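Local coordinates for protein lactate racemase (PDB 2YJG) that interconverts the L- and D-isomers of lactate, using a nickel pincer cofactor derived from nicotinic acid mononucleotide, at residues L237-D242 and V248-G253; D41-A46 and L83-D88; V312-A317 and K393-A398. All coordinates share one frame; numbering follows the deposited sequence.

Overall arrangement
Contacts 1 and 2 belong together, their centres about 10 Å apart: the first pairs the hairpin segments 237-242 and 248-253, and the second joins two helices lying over a face of the same mixed sheet. Contact 3 is in the other half of the molecule, with its centre about 43 Å from that of contact 2, and packs a helix on a separate parallel sheet. All three of its touching residues are buried, whereas contacts 1 and 2 are only partly so. The chemistry follows the place: backbone hydrogen bonds dominate the strand pair, a few methyl groups bridge the helices with a lysine at their margin, and contact 3 is wholly apolar across the interface.

Contact 1. Residues L237-D242 and V248-G253; sequences LNVVID and VNAFAG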
ATOM      1  N   LEU A 237       3.865 -20.138 -12.630  1.00 12.45           N
ATOM      2  CA  LEU A 237       5.308 -19.822 -12.651  1.00 13.12           C
ATOM      3  C   LEU A 237       5.693 -20.201 -11.248  1.00 13.81           C
ATOM      4  O   LEU A 237       5.162 -19.634 -10.287  1.00 14.88           O
ATOM      5  CB  LEU A 237       5.589 -18.347 -12.927  1.00 12.16           C
ATOM      6  CG  LEU A 237       7.005 -17.896 -12.555  1.00 16.45           C
ATOM      7  CD1 LEU A 237       8.017 -18.585 -13.475  1.00 12.42           C
ATOM      8  CD2 LEU A 237       7.221 -16.400 -12.506  1.00 18.57           C
ATOM      9  N   ASN A 238       6.533 -21.206 -11.107  1.00 13.87           N
ATOM     10  CA  ASN A 238       7.061 -21.560  -9.763  1.00 14.67           C
ATOM     11  C   ASN A 238       8.591 -21.464  -9.755  1.00 14.62           C
ATOM     12  O   ASN A 238       9.229 -21.985 -10.655  1.00 15.81           O
ATOM     13  CB  ASN A 238       6.673 -22.985  -9.373  1.00 15.44           C
ATOM     14  CG  ASN A 238       5.271 -23.120  -8.840  1.00 16.88           C
ATOM     15  OD1 ASN A 238       4.440 -22.194  -8.848  1.00 19.35           O
ATOM     16  ND2 ASN A 238       4.989 -24.306  -8.388  1.00 10.69           N
ATOM     17  N   VAL A 239       9.150 -20.812  -8.751  1.00 14.58           N
ATOM     18  CA  VAL A 239      10.568 -20.668  -8.600  1.00 14.89           C
ATOM     19  C   VAL A 239      11.116 -21.657  -7.566  1.00 14.75           C
ATOM     20  O   VAL A 239      10.388 -22.248  -6.764  1.00 15.27           O
ATOM     21  CB  VAL A 239      10.984 -19.230  -8.251  1.00 14.24           C
ATOM     22  CG1 VAL A 239      10.755 -18.253  -9.432  1.00 15.20           C
ATOM     23  CG2 VAL A 239      10.330 -18.717  -6.967  1.00 13.61           C
ATOM     24  N   VAL A 240      12.411 -21.870  -7.671  1.00 15.21           N
ATOM     25  CA  VAL A 240      13.170 -22.587  -6.674  1.00 14.62           C
ATOM     26  C   VAL A 240      14.166 -21.558  -6.182  1.00 15.57           C
ATOM     27  O   VAL A 240      14.833 -20.894  -6.963  1.00 14.66           O
ATOM     28  CB  VAL A 240      13.832 -23.789  -7.223  1.00 14.45           C
ATOM     29  CG1 VAL A 240      14.708 -24.411  -6.139  1.00 14.88           C
ATOM     30  CG2 VAL A 240      12.776 -24.811  -7.749  1.00  9.92           C
ATOM     31  N   ILE A 241      14.273 -21.430  -4.874  1.00 16.38           N
ATOM     32  CA  ILE A 241      15.065 -20.378  -4.291  1.00 16.98           C
ATOM     33  C   ILE A 241      16.076 -20.999  -3.300  1.00 20.11           C
ATOM     34  O   ILE A 241      15.834 -22.074  -2.752  1.00 20.41           O
ATOM     35  CB  ILE A 241      14.166 -19.283  -3.609  1.00 17.73           C
ATOM     36  CG1 ILE A 241      13.332 -19.865  -2.452  1.00 18.49           C
ATOM     37  CG2 ILE A 241      13.212 -18.620  -4.610  1.00 18.69           C
ATOM     38  CD1 ILE A 241      12.562 -18.801  -1.489  1.00 20.57           C
ATOM     39  N   ASP A 242      17.196 -20.310  -3.091  1.00 22.22           N
ATOM     40  CA  ASP A 242      18.210 -20.756  -2.146  1.00 25.18           C
ATOM     41  C   ASP A 242      17.910 -20.233  -0.747  1.00 25.78           C
ATOM     42  O   ASP A 242      16.891 -19.572  -0.531  1.00 24.81           O
ATOM     43  CB  ASP A 242      19.626 -20.388  -2.660  1.00 24.36           C
ATOM     44  CG  ASP A 242      19.912 -18.890  -2.683  1.00 26.30           C
ATOM     45  OD1 ASP A 242      19.156 -18.090  -2.116  1.00 26.27           O
ATOM     46  OD2 ASP A 242      20.936 -18.489  -3.314  1.00 24.62           O
ATOM     47  N   VAL A 248      17.075 -19.471  -8.119  1.00 19.18           N
ATOM     48  CA  VAL A 248      18.113 -20.315  -8.763  1.00 18.59           C
ATOM     49  C   VAL A 248      17.613 -21.164  -9.931  1.00 18.59           C
ATOM     50  O   VAL A 248      18.401 -21.667 -10.767  1.00 18.64           O
ATOM     51  CB  VAL A 248      18.869 -21.171  -7.730  1.00 19.03           C
ATOM     52  CG1 VAL A 248      19.594 -20.295  -6.757  1.00 18.23           C
ATOM     53  CG2 VAL A 248      17.916 -22.123  -7.008  1.00 20.59           C
ATOM     54  N   ASN A 249      16.304 -21.322 -10.035  1.00 17.56           N
ATOM     55  CA  ASN A 249      15.649 -21.946 -11.161  1.00 16.49           C
ATOM     56  C   ASN A 249      14.166 -21.522 -11.143  1.00 15.90           C
ATOM     57  O   ASN A 249      13.648 -21.010 -10.146  1.00 15.96           O
ATOM     58  CB  ASN A 249      15.764 -23.481 -11.090  1.00 18.12           C
ATOM     59  CG  ASN A 249      15.826 -24.184 -12.474  1.00 19.60           C
ATOM     60  OD1 ASN A 249      15.425 -23.666 -13.526  1.00 20.38           O
ATOM     61  ND2 ASN A 249      16.307 -25.403 -12.444  1.00 21.74           N
ATOM     62  N   ALA A 250      13.500 -21.847 -12.220  1.00 15.63           N
ATOM     63  CA  ALA A 250      12.122 -21.489 -12.466  1.00 15.78           C
ATOM     64  C   ALA A 250      11.495 -22.362 -13.523  1.00 16.56           C
ATOM     65  O   ALA A 250      12.174 -22.777 -14.513  1.00 17.30           O
ATOM     66  CB  ALA A 250      12.024 -19.995 -12.857  1.00 14.84           C
ATOM     67  N   PHE A 251      10.209 -22.658 -13.310  1.00 15.29           N
ATOM     68  CA  PHE A 251       9.418 -23.575 -14.105  1.00 16.25           C
ATOM     69  C   PHE A 251       8.049 -22.944 -14.332  1.00 17.47           C
ATOM     70  O   PHE A 251       7.408 -22.529 -13.377  1.00 17.82           O
ATOM     71  CB  PHE A 251       9.279 -24.930 -13.373  1.00 17.10           C
ATOM     72  CG  PHE A 251      10.579 -25.513 -12.992  1.00 15.96           C
ATOM     73  CD1 PHE A 251      11.224 -25.091 -11.855  1.00 17.09           C
ATOM     74  CD2 PHE A 251      11.240 -26.450 -13.848  1.00 17.93           C
ATOM     75  CE1 PHE A 251      12.495 -25.584 -11.508  1.00 18.75           C
ATOM     76  CE2 PHE A 251      12.476 -26.941 -13.487  1.00 20.14           C
ATOM     77  CZ  PHE A 251      13.105 -26.502 -12.309  1.00 16.83           C
ATOM     78  N   ALA A 252       7.589 -22.953 -15.582  1.00 15.97           N
ATOM     79  CA  ALA A 252       6.377 -22.298 -15.987  1.00 16.11           C
ATOM     80  C   ALA A 252       5.600 -23.168 -16.953  1.00 17.11           C
ATOM     81  O   ALA A 252       6.214 -23.914 -17.760  1.00 18.29           O
ATOM     82  CB  ALA A 252       6.718 -20.937 -16.630  1.00 15.60           C
ATOM     83  N   GLY A 253       4.276 -23.045 -16.895  1.00 17.08           N
ATOM     84  CA  GLY A 253       3.350 -23.682 -17.825  1.00 17.41           C
ATOM     85  C   GLY A 253       2.241 -24.422 -17.138  1.00 17.71           C
ATOM     86  O   GLY A 253       1.622 -23.892 -16.215  1.00 17.53           O
TER
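V240 divides its two methyl groups between two residues of the neighbouring strand. CG1, anti to the backbone N (chi1 175°), lies beside V248, 4.0 Å from V248 CG2. CG2 instead meets the F251 ring at its edge, 3.8 Å from F251 CE1, and N238 O also lies near the plane of that ring. A branched side chain suits this place because it can serve both neighbours at once. Beyond it, helix 257-270 packs here, with V266 on V240 and K261 on F251. The strands form an antiparallel beta hairpin, 163° between their directions, whose second strand lies at one edge of a mixed six-stranded sheet. N238 and F251 are a hydrogen-bonded pair, with N238 N to F251 O at 2.8 Å. Nearer the turn, V248 and N249 both face V240 in a classic beta bulge: V240 O accepts a straight bond from V248 N (2.9 Å) and a weak one from N249 N (3.4 Å). On the other face the partners are small. V239 CG1 rests 4.0 Å from A250 CB, and L237 CD1 sits 4.1 Å from A252 CB; such short side chains let helix 39-48 come close, I42 and A46 touching A250. At the turn end D242 lays its CB against V248 CG1, while D242 OD1 accepts from the backbone N of K246.

Contact 2. Residues D41-A46 and L83-D88; sequences DIVKRA and LPLLLD
L85 sends its two methyl groups to two successive residues of helix 39-48, V43 and K44. At the start of 83-88, L83 turns to the sheet, where it packs on I68 and E168, and its carbonyl O accepts from L87 N. P84 has no N-H to give to the preceding turn, and the helix is kinked there; its O still receives D88 N at 2.9 Å. L85 comes next and carries the whole second side of the interface. With CG anti to the carbonyl carbon (chi1 -67°), it holds CD1 3.6 Å from V43 CG1 and 3.7 Å from V43 CB, the two side chains crossing obliquely. Its CD2 lies 4.1 Å from K44 CD, and here the side chains are roughly perpendicular. A forked leucine fits because one branch can meet the buried valine and the other the aliphatic part of the lysine. Both helices cover one face of the mixed sheet, and helix 79-91 is the connection of a beta-alpha-beta crossover between the parallel neighbours 66-71 and 99-104. L86 accordingly faces inward to L237, on which V43 also rests, and L87 packs on I68. D88 lies on the exposed side: its OD2 is 6.2 Å from K44 NZ, opposite charges not in contact. The lysine chain, bent at chi2, chi3 and chi4, gives its NZ instead to a salt bridge with E48, and D88 has a long, weak ion pair with K92.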
ATOM      1  N   ASP A  41      16.470 -13.156 -15.623  1.00 21.96           N
ATOM      2  CA  ASP A  41      16.661 -13.988 -16.771  1.00 22.56           C
ATOM      3  C   ASP A  41      16.261 -15.421 -16.531  1.00 22.13           C
ATOM      4  O   ASP A  41      15.857 -16.110 -17.446  1.00 23.51           O
ATOM      5  CB  ASP A  41      18.121 -13.905 -17.275  1.00 23.43           C
ATOM      6  CG  ASP A  41      18.388 -12.595 -18.046  1.00 27.60           C
ATOM      7  OD1 ASP A  41      17.436 -11.941 -18.444  1.00 29.92           O
ATOM      8  OD2 ASP A  41      19.547 -12.188 -18.183  1.00 32.37           O
ATOM      9  N   ILE A  42      16.388 -15.908 -15.306  1.00 21.01           N
ATOM     10  CA  ILE A  42      15.960 -17.298 -15.044  1.00 19.68           C
ATOM     11  C   ILE A  42      14.458 -17.364 -15.211  1.00 18.20           C
ATOM     12  O   ILE A  42      13.935 -18.276 -15.835  1.00 16.42           O
ATOM     13  CB  ILE A  42      16.379 -17.741 -13.636  1.00 19.40           C
ATOM     14  CG1 ILE A  42      17.879 -17.968 -13.594  1.00 21.20           C
ATOM     15  CG2 ILE A  42      15.648 -18.984 -13.249  1.00 20.18           C
ATOM     16  CD1 ILE A  42      18.361 -18.250 -12.252  1.00 20.96           C
ATOM     17  N   VAL A  43      13.761 -16.373 -14.645  1.00 18.13           N
ATOM     18  CA  VAL A  43      12.320 -16.271 -14.753  1.00 16.79           C
ATOM     19  C   VAL A  43      11.855 -16.142 -16.215  1.00 17.34           C
ATOM     20  O   VAL A  43      11.029 -16.913 -16.656  1.00 15.76           O
ATOM     21  CB  VAL A  43      11.726 -15.140 -13.865  1.00 17.02           C
ATOM     22  CG1 VAL A  43      10.220 -15.062 -14.055  1.00 16.66           C
ATOM     23  CG2 VAL A  43      12.088 -15.391 -12.413  1.00 17.76           C
ATOM     24  N   LYS A  44      12.428 -15.216 -16.985  1.00 18.46           N
ATOM     25  CA  LYS A  44      12.043 -15.066 -18.393  1.00 20.31           C
ATOM     26  C   LYS A  44      12.265 -16.348 -19.204  1.00 20.85           C
ATOM     27  O   LYS A  44      11.435 -16.722 -20.032  1.00 22.44           O
ATOM     28  CB  LYS A  44      12.813 -13.928 -19.052  1.00 21.31           C
ATOM     29  CG  LYS A  44      12.414 -12.518 -18.672  1.00 23.57           C
ATOM     30  CD  LYS A  44      11.281 -12.023 -19.578  1.00 29.87           C
ATOM     31  CE  LYS A  44      11.632 -11.994 -21.090  1.00 32.40           C
ATOM     32  NZ  LYS A  44      10.563 -12.547 -22.105  1.00 26.14           N
ATOM     33  N   ARG A  45      13.379 -17.027 -18.971  1.00 22.12           N
ATOM     34  CA  ARG A  45      13.632 -18.305 -19.638  1.00 23.11           C
ATOM     35  C   ARG A  45      12.474 -19.267 -19.419  1.00 21.72           C
ATOM     36  O   ARG A  45      11.996 -19.891 -20.365  1.00 21.41           O
ATOM     37  CB  ARG A  45      14.962 -18.942 -19.148  1.00 23.87           C
ATOM     38  CG  ARG A  45      15.360 -20.268 -19.814  1.00 27.83           C
ATOM     39  CD  ARG A  45      16.628 -20.907 -19.203  1.00 32.42           C
ATOM     40  NE  ARG A  45      16.436 -21.274 -17.800  1.00 38.23           N
ATOM     41  CZ  ARG A  45      17.324 -21.898 -17.019  1.00 41.36           C
ATOM     42  NH1 ARG A  45      18.508 -22.289 -17.491  1.00 42.96           N
ATOM     43  NH2 ARG A  45      17.003 -22.151 -15.743  1.00 41.39           N
ATOM     44  N   ALA A  46      12.032 -19.393 -18.169  1.00 20.13           N
ATOM     45  CA  ALA A  46      10.872 -20.237 -17.855  1.00 20.50           C
ATOM     46  C   ALA A  46       9.663 -19.814 -18.638  1.00 18.93           C
ATOM     47  O   ALA A  46       8.980 -20.630 -19.229  1.00 19.72           O
ATOM     48  CB  ALA A  46      10.531 -20.167 -16.351  1.00 19.32           C
ATOM     49  N   LEU A  83       6.302 -11.009 -10.192  1.00 17.58           N
ATOM     50  CA  LEU A  83       5.041 -10.379 -10.630  1.00 18.27           C
ATOM     51  C   LEU A  83       5.170  -9.410 -11.822  1.00 18.47           C
ATOM     52  O   LEU A  83       4.354  -9.514 -12.739  1.00 17.29           O
ATOM     53  CB  LEU A  83       4.331  -9.744  -9.457  1.00 18.43           C
ATOM     54  CG  LEU A  83       3.649 -10.771  -8.554  1.00 18.18           C
ATOM     55  CD1 LEU A  83       3.087 -10.073  -7.305  1.00 15.35           C
ATOM     56  CD2 LEU A  83       2.500 -11.587  -9.358  1.00 17.31           C
ATOM     57  N   PRO A  84       6.188  -8.496 -11.825  1.00 17.76           N
ATOM     58  CA  PRO A  84       6.291  -7.646 -13.013  1.00 18.52           C
ATOM     59  C   PRO A  84       6.523  -8.424 -14.302  1.00 17.92           C
ATOM     60  O   PRO A  84       6.103  -7.985 -15.398  1.00 18.34           O
ATOM     61  CB  PRO A  84       7.496  -6.777 -12.717  1.00 18.08           C
ATOM     62  CG  PRO A  84       7.506  -6.609 -11.272  1.00 18.77           C
ATOM     63  CD  PRO A  84       7.066  -7.988 -10.744  1.00 18.65           C
ATOM     64  N   LEU A  85       7.245  -9.526 -14.206  1.00 16.18           N
ATOM     65  CA  LEU A  85       7.554 -10.308 -15.415  1.00 15.85           C
ATOM     66  C   LEU A  85       6.339 -11.082 -15.850  1.00 16.37           C
ATOM     67  O   LEU A  85       6.064 -11.203 -17.040  1.00 15.54           O
ATOM     68  CB  LEU A  85       8.739 -11.235 -15.160  1.00 15.74           C
ATOM     69  CG  LEU A  85      10.085 -10.557 -14.939  1.00 15.74           C
ATOM     70  CD1 LEU A  85      11.087 -11.571 -14.416  1.00 15.68           C
ATOM     71  CD2 LEU A  85      10.523  -9.897 -16.210  1.00 15.20           C
ATOM     72  N   LEU A  86       5.531 -11.543 -14.890  1.00 16.77           N
ATOM     73  CA  LEU A  86       4.247 -12.152 -15.284  1.00 15.82           C
ATOM     74  C   LEU A  86       3.257 -11.149 -15.902  1.00 16.85           C
ATOM     75  O   LEU A  86       2.580 -11.439 -16.915  1.00 16.31           O
ATOM     76  CB  LEU A  86       3.590 -12.790 -14.054  1.00 16.20           C
ATOM     77  CG  LEU A  86       4.078 -14.161 -13.589  1.00 17.63           C
ATOM     78  CD1 LEU A  86       3.551 -14.399 -12.156  1.00 17.40           C
ATOM     79  CD2 LEU A  86       3.576 -15.285 -14.515  1.00 13.34           C
ATOM     80  N   LEU A  87       3.171  -9.974 -15.283  1.00 16.02           N
ATOM     81  CA  LEU A  87       2.286  -8.901 -15.779  1.00 17.03           C
ATOM     82  C   LEU A  87       2.717  -8.412 -17.156  1.00 16.99           C
ATOM     83  O   LEU A  87       1.889  -8.135 -18.009  1.00 16.65           O
ATOM     84  CB  LEU A  87       2.301  -7.742 -14.787  1.00 16.72           C
ATOM     85  CG  LEU A  87       1.681  -8.033 -13.423  1.00 18.72           C
ATOM     86  CD1 LEU A  87       2.147  -7.025 -12.343  1.00 18.33           C
ATOM     87  CD2 LEU A  87       0.180  -8.076 -13.526  1.00 15.34           C
ATOM     88  N   ASP A  88       4.010  -8.277 -17.369  1.00 17.10           N
ATOM     89  CA  ASP A  88       4.513  -7.867 -18.687  1.00 18.49           C
ATOM     90  C   ASP A  88       4.164  -8.926 -19.730  1.00 19.26           C
ATOM     91  O   ASP A  88       3.673  -8.597 -20.815  1.00 18.46           O
ATOM     92  CB  ASP A  88       6.015  -7.595 -18.658  1.00 19.42           C
ATOM     93  CG  ASP A  88       6.517  -6.911 -19.919  1.00 23.30           C
ATOM     94  OD1 ASP A  88       6.118  -5.762 -20.152  1.00 26.32           O
ATOM     95  OD2 ASP A  88       7.312  -7.516 -20.672  1.00 25.98           O
TER

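Contact 3. Residues V312-A317 and K393-A398; sequences VIIIAA and KDLGEA
I314 presses its CG2 methyl against A398 at 3.6 Å from A398 CB, and this pair is the tight part of the contact. CG2 stands opposite the backbone N across the CA-CB bond while CG1 is anti to the carbonyl carbon (chi1 -56°), which directs both branches at the helix. CD1 continues beside the helix backbone, 3.9 Å from A398 C. The same CG2 also lies 4.0 Å from L395 CD2, so one methyl touches two residues a single helical turn apart. Alanine suits the nearest point because its short side chain allows the helix backbone to settle close to the strand, the CA atoms of I314 and A398 being 6.7 Å apart. The longer leucine reaches in from farther along and also packs on I281, L13 and F15. Replacing I314 with an alanine would probably open a gap beneath A398 and leave the CD2 methyl of L395 without its partner on this strand. Away from the strand the helix start is polar and more open. D394 is the N-cap: its OD1 accepts a nearly straight bond from E397 N at 2.8 Å, satisfying an amide that has no preceding turn to bond to. The extended side chain of E397 reaches past the N-cap, and its OE1 accepts from K393 N at 2.7 Å. K393 lies at the exposed surface, where a charged side chain is at home. The apolar side of the helix thus lies on a parallel sheet, as in alpha/beta folds. Helix 395-405 is the crossover of a beta-alpha-beta unit, carrying the chain from edge strand 390-392 past strands 371-375, 311-316 and 279-283 to parallel strand 412-415.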
ATOM      1  N   VAL A 312      17.050 -42.417  19.007  1.00 18.60           N
ATOM      2  CA  VAL A 312      16.951 -41.078  19.559  1.00 18.45           C
ATOM      3  C   VAL A 312      17.223 -40.051  18.480  1.00 17.67           C
ATOM      4  O   VAL A 312      18.196 -40.154  17.736  1.00 18.23           O
ATOM      5  CB  VAL A 312      17.920 -40.925  20.731  1.00 18.27           C
ATOM      6  CG1 VAL A 312      17.778 -39.537  21.403  1.00 17.80           C
ATOM      7  CG2 VAL A 312      17.665 -42.050  21.764  1.00 20.44           C
ATOM      8  N   ILE A 313      16.298 -39.104  18.332  1.00 16.09           N
ATOM      9  CA  ILE A 313      16.478 -37.994  17.445  1.00 14.85           C
ATOM     10  C   ILE A 313      16.795 -36.765  18.310  1.00 14.60           C
ATOM     11  O   ILE A 313      15.985 -36.401  19.222  1.00 14.16           O
ATOM     12  CB  ILE A 313      15.189 -37.743  16.629  1.00 14.19           C
ATOM     13  CG1 ILE A 313      14.898 -38.926  15.689  1.00 12.10           C
ATOM     14  CG2 ILE A 313      15.243 -36.406  15.852  1.00 13.60           C
ATOM     15  CD1 ILE A 313      13.292 -39.038  15.340  1.00 11.35           C
ATOM     16  N   ILE A 314      17.951 -36.152  18.061  1.00 13.08           N
ATOM     17  CA  ILE A 314      18.350 -34.827  18.646  1.00 13.98           C
ATOM     18  C   ILE A 314      18.112 -33.748  17.613  1.00 12.87           C
ATOM     19  O   ILE A 314      18.588 -33.821  16.470  1.00 12.83           O
ATOM     20  CB  ILE A 314      19.832 -34.753  19.072  1.00 14.68           C
ATOM     21  CG1 ILE A 314      20.168 -35.853  20.059  1.00 15.07           C
ATOM     22  CG2 ILE A 314      20.147 -33.375  19.631  1.00 14.22           C
ATOM     23  CD1 ILE A 314      21.690 -36.196  20.220  1.00 15.41           C
ATOM     24  N   ILE A 315      17.337 -32.750  17.996  1.00 12.18           N
ATOM     25  CA  ILE A 315      17.015 -31.657  17.114  1.00 12.01           C
ATOM     26  C   ILE A 315      17.370 -30.314  17.788  1.00 13.07           C
ATOM     27  O   ILE A 315      16.922 -30.034  18.897  1.00 12.44           O
ATOM     28  CB  ILE A 315      15.514 -31.651  16.641  1.00 12.79           C
ATOM     29  CG1 ILE A 315      15.391 -30.554  15.610  1.00 12.92           C
ATOM     30  CG2 ILE A 315      14.539 -31.434  17.758  1.00 11.36           C
ATOM     31  CD1 ILE A 315      14.285 -30.575  14.625  1.00 11.01           C
ATOM     32  N   ALA A 316      18.144 -29.487  17.085  1.00 12.78           N
ATOM     33  CA  ALA A 316      18.443 -28.176  17.561  1.00 12.90           C
ATOM     34  C   ALA A 316      17.495 -27.233  16.892  1.00 11.61           C
ATOM     35  O   ALA A 316      17.482 -27.145  15.688  1.00 12.85           O
ATOM     36  CB  ALA A 316      19.899 -27.785  17.276  1.00 14.35           C
ATOM     37  N   ALA A 317      16.690 -26.549  17.716  1.00 10.79           N
ATOM     38  CA  ALA A 317      15.618 -25.627  17.288  1.00 11.36           C
ATOM     39  C   ALA A 317      15.420 -24.598  18.428  1.00 11.93           C
ATOM     40  O   ALA A 317      15.009 -24.939  19.530  1.00 13.50           O
ATOM     41  CB  ALA A 317      14.294 -26.399  16.985  1.00  9.98           C
ATOM     42  N   LYS A 393      20.540 -28.601  27.172  1.00 21.36           N
ATOM     43  CA  LYS A 393      21.071 -27.241  27.044  1.00 22.22           C
ATOM     44  C   LYS A 393      21.954 -27.043  25.839  1.00 20.95           C
ATOM     45  O   LYS A 393      22.101 -25.928  25.335  1.00 21.35           O
ATOM     46  CB  LYS A 393      21.782 -26.784  28.348  1.00 23.62           C
ATOM     47  CG  LYS A 393      23.326 -26.823  28.345  1.00 28.65           C
ATOM     48  CD  LYS A 393      23.924 -26.619  29.817  1.00 32.73           C
ATOM     49  CE  LYS A 393      24.577 -27.867  30.380  1.00 34.52           C
ATOM     50  NZ  LYS A 393      25.197 -27.574  31.730  1.00 36.37           N
ATOM     51  N   ASP A 394      22.589 -28.115  25.375  1.00 21.34           N
ATOM     52  CA  ASP A 394      23.459 -28.028  24.240  1.00 21.14           C
ATOM     53  C   ASP A 394      23.623 -29.404  23.625  1.00 19.28           C
ATOM     54  O   ASP A 394      23.159 -30.407  24.170  1.00 20.16           O
ATOM     55  CB  ASP A 394      24.851 -27.375  24.653  1.00 22.56           C
ATOM     56  CG  ASP A 394      25.594 -28.143  25.752  1.00 24.61           C
ATOM     57  OD1 ASP A 394      25.538 -29.375  25.780  1.00 24.16           O
ATOM     58  OD2 ASP A 394      26.289 -27.502  26.613  1.00 30.82           O
ATOM     59  N   LEU A 395      24.311 -29.466  22.500  1.00 19.58           N
ATOM     60  CA  LEU A 395      24.437 -30.714  21.772  1.00 18.41           C
ATOM     61  C   LEU A 395      25.245 -31.760  22.537  1.00 19.11           C
ATOM     62  O   LEU A 395      24.970 -32.949  22.478  1.00 19.60           O
ATOM     63  CB  LEU A 395      25.028 -30.439  20.376  1.00 18.39           C
ATOM     64  CG  LEU A 395      24.101 -29.750  19.356  1.00 17.31           C
ATOM     65  CD1 LEU A 395      24.858 -29.172  18.244  1.00 18.98           C
ATOM     66  CD2 LEU A 395      23.043 -30.771  18.822  1.00 16.32           C
ATOM     67  N   GLY A 396      26.249 -31.324  23.279  1.00 20.16           N
ATOM     68  CA  GLY A 396      26.977 -32.240  24.170  1.00 20.72           C
ATOM     69  C   GLY A 396      26.123 -32.958  25.191  1.00 20.15           C
ATOM     70  O   GLY A 396      26.156 -34.173  25.261  1.00 20.15           O
ATOM     71  N   GLU A 397      25.288 -32.206  25.913  1.00 19.88           N
ATOM     72  CA  GLU A 397      24.373 -32.803  26.844  1.00 19.37           C
ATOM     73  C   GLU A 397      23.350 -33.677  26.131  1.00 18.86           C
ATOM     74  O   GLU A 397      23.015 -34.718  26.616  1.00 19.83           O
ATOM     75  CB  GLU A 397      23.638 -31.739  27.624  1.00 19.17           C
ATOM     76  CG  GLU A 397      22.734 -32.323  28.660  1.00 21.30           C
ATOM     77  CD  GLU A 397      22.025 -31.277  29.528  1.00 27.10           C
ATOM     78  OE1 GLU A 397      21.437 -30.321  28.993  1.00 23.70           O
ATOM     79  OE2 GLU A 397      22.039 -31.432  30.770  1.00 33.56           O
ATOM     80  N   ALA A 398      22.873 -33.241  24.967  1.00 18.49           N
ATOM     81  CA  ALA A 398      21.879 -34.001  24.244  1.00 19.33           C
ATOM     82  C   ALA A 398      22.468 -35.373  23.903  1.00 18.84           C
ATOM     83  O   ALA A 398      21.826 -36.435  24.111  1.00 16.36           O
ATOM     84  CB  ALA A 398      21.397 -33.234  23.007  1.00 18.62           C
TER